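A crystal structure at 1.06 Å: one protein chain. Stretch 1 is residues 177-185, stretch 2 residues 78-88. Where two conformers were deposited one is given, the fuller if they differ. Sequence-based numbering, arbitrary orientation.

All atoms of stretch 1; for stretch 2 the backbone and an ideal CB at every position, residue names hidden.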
# COMPACT_ATOMS: atom_id res chain seq x y z
N ASN A 177 4.09 -5.79 -5.12
CA ASN A 177 3.25 -6.16 -6.26
C ASN A 177 2.03 -5.25 -6.39
O ASN A 177 0.89 -5.71 -6.55
CB ASN A 177 2.87 -7.63 -6.17
CG ASN A 177 4.09 -8.52 -6.31
OD1 ASN A 177 5.05 -8.17 -6.99
ND2 ASN A 177 4.07 -9.66 -5.68
N VAL A 178 2.33 -3.96 -6.37
CA VAL A 178 1.28 -2.97 -6.64
C VAL A 178 1.17 -2.88 -8.15
O VAL A 178 2.13 -2.54 -8.80
CB VAL A 178 1.65 -1.63 -6.00
CG1 VAL A 178 0.61 -0.58 -6.40
CG2 VAL A 178 1.77 -1.78 -4.46
N ARG A 179 -0.01 -3.19 -8.68
CA ARG A 179 -0.20 -3.27 -10.12
C ARG A 179 -1.43 -2.48 -10.53
O ARG A 179 -2.50 -2.58 -9.91
CB ARG A 179 -0.35 -4.72 -10.60
CG ARG A 179 0.89 -5.55 -10.31
CD ARG A 179 0.89 -6.85 -11.04
NE ARG A 179 -0.07 -7.72 -10.38
CZ ARG A 179 -0.37 -8.93 -10.85
NH1 ARG A 179 0.12 -9.33 -12.02
NH2 ARG A 179 -1.21 -9.69 -10.18
N ILE A 180 -1.31 -1.71 -11.61
CA ILE A 180 -2.44 -1.04 -12.27
C ILE A 180 -2.69 -1.87 -13.52
O ILE A 180 -1.81 -2.00 -14.38
CB ILE A 180 -2.10 0.43 -12.55
CG1 ILE A 180 -1.69 1.18 -11.27
CG2 ILE A 180 -3.24 1.08 -13.36
CD1 ILE A 180 -1.13 2.56 -11.62
N ARG A 181 -3.87 -2.49 -13.56
CA ARG A 181 -4.11 -3.66 -14.41
C ARG A 181 -5.33 -3.46 -15.30
O ARG A 181 -6.32 -2.90 -14.85
CB ARG A 181 -4.33 -4.94 -13.58
CG ARG A 181 -3.24 -5.28 -12.61
CD ARG A 181 -3.46 -6.60 -11.91
NE ARG A 181 -3.13 -7.70 -12.82
CZ ARG A 181 -3.55 -8.96 -12.72
NH1 ARG A 181 -4.36 -9.32 -11.75
NH2 ARG A 181 -3.22 -9.84 -13.66
N PRO A 182 -5.30 -4.01 -16.50
CA PRO A 182 -6.55 -4.12 -17.29
C PRO A 182 -7.57 -5.11 -16.74
O PRO A 182 -8.77 -5.07 -17.06
CB PRO A 182 -6.05 -4.50 -18.68
CG PRO A 182 -4.74 -5.26 -18.42
CD PRO A 182 -4.14 -4.52 -17.25
N GLU A 183 -7.11 -6.04 -15.90
CA GLU A 183 -8.00 -7.04 -15.34
C GLU A 183 -9.10 -6.43 -14.49
O GLU A 183 -8.85 -5.52 -13.69
CB GLU A 183 -7.18 -8.05 -14.52
CG GLU A 183 -6.36 -9.04 -15.32
CD GLU A 183 -5.13 -8.52 -16.02
OE1 GLU A 183 -4.64 -7.41 -15.73
OE2 GLU A 183 -4.69 -9.24 -16.94
N ASP A 184 -10.33 -6.95 -14.60
CA ASP A 184 -11.43 -6.48 -13.80
C ASP A 184 -11.20 -6.83 -12.35
O ASP A 184 -10.64 -7.87 -12.04
CB ASP A 184 -12.71 -7.20 -14.26
CG ASP A 184 -13.00 -7.04 -15.75
OD1 ASP A 184 -12.24 -7.57 -16.61
OD2 ASP A 184 -13.99 -6.31 -16.07
N ALA A 185 -11.65 -5.98 -11.44
CA ALA A 185 -11.65 -6.31 -10.03
C ALA A 185 -12.80 -7.25 -9.67
O ALA A 185 -13.83 -7.28 -10.35
CB ALA A 185 -11.73 -5.06 -9.18
OXT ALA A 185 -12.66 -7.92 -8.64
N UNK A 78 -3.00 8.01 -18.57
CA UNK A 78 -4.21 7.59 -19.26
C UNK A 78 -4.64 6.23 -18.75
O UNK A 78 -4.06 5.21 -19.11
CB UNK A 78 -3.99 7.55 -20.77
N UNK A 79 -5.65 6.24 -17.88
CA UNK A 79 -6.23 5.02 -17.32
C UNK A 79 -7.22 4.32 -18.25
O UNK A 79 -7.83 3.35 -17.82
CB UNK A 79 -6.93 5.35 -16.00
N UNK A 80 -7.41 4.81 -19.47
CA UNK A 80 -8.22 4.10 -20.44
C UNK A 80 -7.78 2.64 -20.52
O UNK A 80 -6.60 2.35 -20.71
CB UNK A 80 -8.13 4.77 -21.81
N UNK A 81 -8.74 1.74 -20.37
CA UNK A 81 -8.44 0.32 -20.44
C UNK A 81 -7.89 -0.31 -19.19
O UNK A 81 -7.74 -1.53 -19.15
CB UNK A 81 -7.44 0.08 -21.57
N UNK A 82 -7.63 0.49 -18.16
CA UNK A 82 -7.23 -0.07 -16.87
C UNK A 82 -8.47 -0.16 -16.00
O UNK A 82 -9.28 0.76 -15.96
CB UNK A 82 -6.14 0.77 -16.20
N UNK A 83 -8.62 -1.29 -15.29
CA UNK A 83 -9.85 -1.60 -14.57
C UNK A 83 -9.65 -1.89 -13.10
O UNK A 83 -10.64 -1.92 -12.37
CB UNK A 83 -10.54 -2.80 -15.22
N UNK A 84 -8.41 -2.07 -12.64
CA UNK A 84 -8.19 -2.37 -11.24
C UNK A 84 -6.82 -1.92 -10.78
O UNK A 84 -5.89 -1.78 -11.57
CB UNK A 84 -8.36 -3.87 -10.99
N UNK A 85 -6.71 -1.74 -9.48
CA UNK A 85 -5.42 -1.59 -8.76
C UNK A 85 -5.34 -2.73 -7.75
O UNK A 85 -6.23 -2.88 -6.94
CB UNK A 85 -5.30 -0.23 -8.07
N UNK A 86 -4.28 -3.51 -7.86
CA UNK A 86 -4.05 -4.67 -7.04
C UNK A 86 -2.81 -4.46 -6.18
O UNK A 86 -1.90 -3.72 -6.57
CB UNK A 86 -3.91 -5.92 -7.91
N UNK A 87 -2.74 -5.06 -5.01
CA UNK A 87 -1.58 -4.93 -4.13
C UNK A 87 -1.54 -6.10 -3.16
O UNK A 87 -2.57 -6.76 -2.92
CB UNK A 87 -1.62 -3.60 -3.37
N UNK A 88 -0.36 -6.30 -2.58
CA UNK A 88 -0.17 -7.22 -1.46
C UNK A 88 0.44 -6.42 -0.32
O UNK A 88 1.38 -5.66 -0.50
CB UNK A 88 0.71 -8.41 -1.84

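At positions 78 and 80 the ideal CB has nothing of stretch 1 within 5.5 Å, so stretch 1 cannot discriminate among side chains. They are Asp78 and Thr80, which bond to each other: Thr80 N and Thr80 OG1 both donate to Asp78 OD1, at 3.0 and 2.7 Å.

Position 79 is equally unconstrained at CB, which points sideways; only a long side chain could reach Ile180. It is Phe79, whose CE1 lies 4.1 Å from Ile180 CG2, with that methyl at the ring edge. Position 81 has phi/psi of 82/-5, where a CB would be jammed against the preceding carbonyl oxygen. That alone calls for glycine, and Gly81 completes the type II turn from 79 to 82. Its O receives a CA-H...O contact from Pro182 CA at 3.4 Å.

At 82 the ideal CB lies 4.1 Å from Ile180 CG2 and 3.9 Å from Arg181 O. The nearby methyl favours an apolar or aromatic group, without choosing among them. The residue is Tyr82: CD2 approaches Ile180 CG2 to 3.5 Å, and its hydroxyl is bonded elsewhere in the structure.

Position 83 directs CB toward stretch 1, 3.4 Å from Pro182 O and 3.5 Å from Glu183 O, with the Asp184 carboxylate beyond. A long, basic side chain would suit, though a neutral donor could also serve. Lys83 extends with chi2 to chi4 all t; its NZ makes a long salt bridge with Asp184 OD2 (3.8 Å), and water 2 links NZ to Asp184 OD1. Lys83 N donates to Arg181 O at 2.8 Å.

At 84 the ideal CB is only 3.2 Å from Glu183 O, a tight fit beside a backbone carbonyl oxygen, an acceptor. A small side chain is indicated, and a hydroxyl could exploit the carbonyl. Ser84, chi1 p, donates from OG to Glu183 O at 2.7 Å, while its backbone O accepts from Arg181 N at 2.9 Å.

Position 85 forms a non-hydrogen-bonded pair with Ile180 and shares its face of the sheet, the ideal CB 5.0 Å from Ile180 CG1. Several aliphatic residues would fit. It is Val85, with CG2 4.2 Å from Ile180 CG1.

Position 86 pairs with Arg179, and its CB lies 4.1 Å from Arg181 CD on the face carrying both arginines. Two guanidiniums within reach ask for an acid, long enough to meet them. Glu86, with chi1 and chi2 both t, bridges the pair: OE1 to Arg181 NH1 at 2.7 Å, OE2 to Arg179 NH2 at 3.0 Å, each oxygen near its guanidinium plane. The backbone closes the pair with Glu86 N to Arg179 O and Arg179 N to Glu86 O, both 2.9 Å.

At 87 CB points sideways, 4.0 Å from Val178 CG2, so apolar groups suit. Phe87 keeps that methyl contact through CB, while its ring leads away.

At 88 CB is 4.9 Å from Asn177 CB; a flexible acceptor could reach the amide. Glu88 OE2 accepts from Asn177 ND2 at 2.8 Å.

Stretch 2 (78-88) DFTGYKSVEFE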
# COMPACT_ATOMS: atom_id res chain seq x y z
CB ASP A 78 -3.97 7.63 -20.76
CG ASP A 78 -5.26 7.51 -21.53
OD1 ASP A 78 -6.30 7.19 -20.90
OD2 ASP A 78 -5.28 7.71 -22.75
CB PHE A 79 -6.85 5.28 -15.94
CG PHE A 79 -5.88 5.64 -14.86
CD1 PHE A 79 -5.24 4.66 -14.13
CD2 PHE A 79 -5.60 6.96 -14.54
CE1 PHE A 79 -4.36 5.01 -13.13
CE2 PHE A 79 -4.71 7.32 -13.53
CZ PHE A 79 -4.08 6.31 -12.84
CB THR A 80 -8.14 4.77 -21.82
OG1 THR A 80 -8.59 6.13 -21.72
CG2 THR A 80 -9.07 4.10 -22.85
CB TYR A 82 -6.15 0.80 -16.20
CG TYR A 82 -4.83 0.79 -16.96
CD1 TYR A 82 -4.57 1.68 -18.00
CD2 TYR A 82 -3.81 -0.08 -16.63
CE1 TYR A 82 -3.37 1.68 -18.67
CE2 TYR A 82 -2.58 -0.09 -17.29
CZ TYR A 82 -2.37 0.77 -18.32
OH TYR A 82 -1.17 0.80 -19.00
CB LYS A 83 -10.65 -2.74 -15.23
CG LYS A 83 -10.99 -2.44 -16.69
CD LYS A 83 -11.96 -3.47 -17.20
CE LYS A 83 -12.41 -3.14 -18.61
NZ LYS A 83 -13.49 -4.01 -19.07
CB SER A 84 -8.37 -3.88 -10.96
OG SER A 84 -7.39 -4.68 -11.58
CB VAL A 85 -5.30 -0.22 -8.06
CG1 VAL A 85 -3.99 -0.19 -7.25
CG2 VAL A 85 -5.31 0.89 -9.12
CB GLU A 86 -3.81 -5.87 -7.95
CG GLU A 86 -3.75 -7.20 -7.23
CD GLU A 86 -3.77 -8.34 -8.21
OE1 GLU A 86 -4.48 -8.21 -9.24
OE2 GLU A 86 -3.14 -9.38 -7.89
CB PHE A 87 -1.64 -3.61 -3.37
CG PHE A 87 -2.78 -3.56 -2.40
CD1 PHE A 87 -2.62 -4.05 -1.10
CD2 PHE A 87 -4.04 -3.17 -2.82
CE1 PHE A 87 -3.69 -4.17 -0.27
CE2 PHE A 87 -5.13 -3.28 -1.94
CZ PHE A 87 -4.94 -3.76 -0.67
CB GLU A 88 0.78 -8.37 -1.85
CG GLU A 88 0.25 -9.25 -2.98
CD GLU A 88 1.18 -10.40 -3.37
OE1 GLU A 88 1.36 -11.27 -2.52
OE2 GLU A 88 1.64 -10.45 -4.53
O HOH W 1 -12.92 -3.53 -12.42
O HOH W 2 -12.22 -6.53 -19.06
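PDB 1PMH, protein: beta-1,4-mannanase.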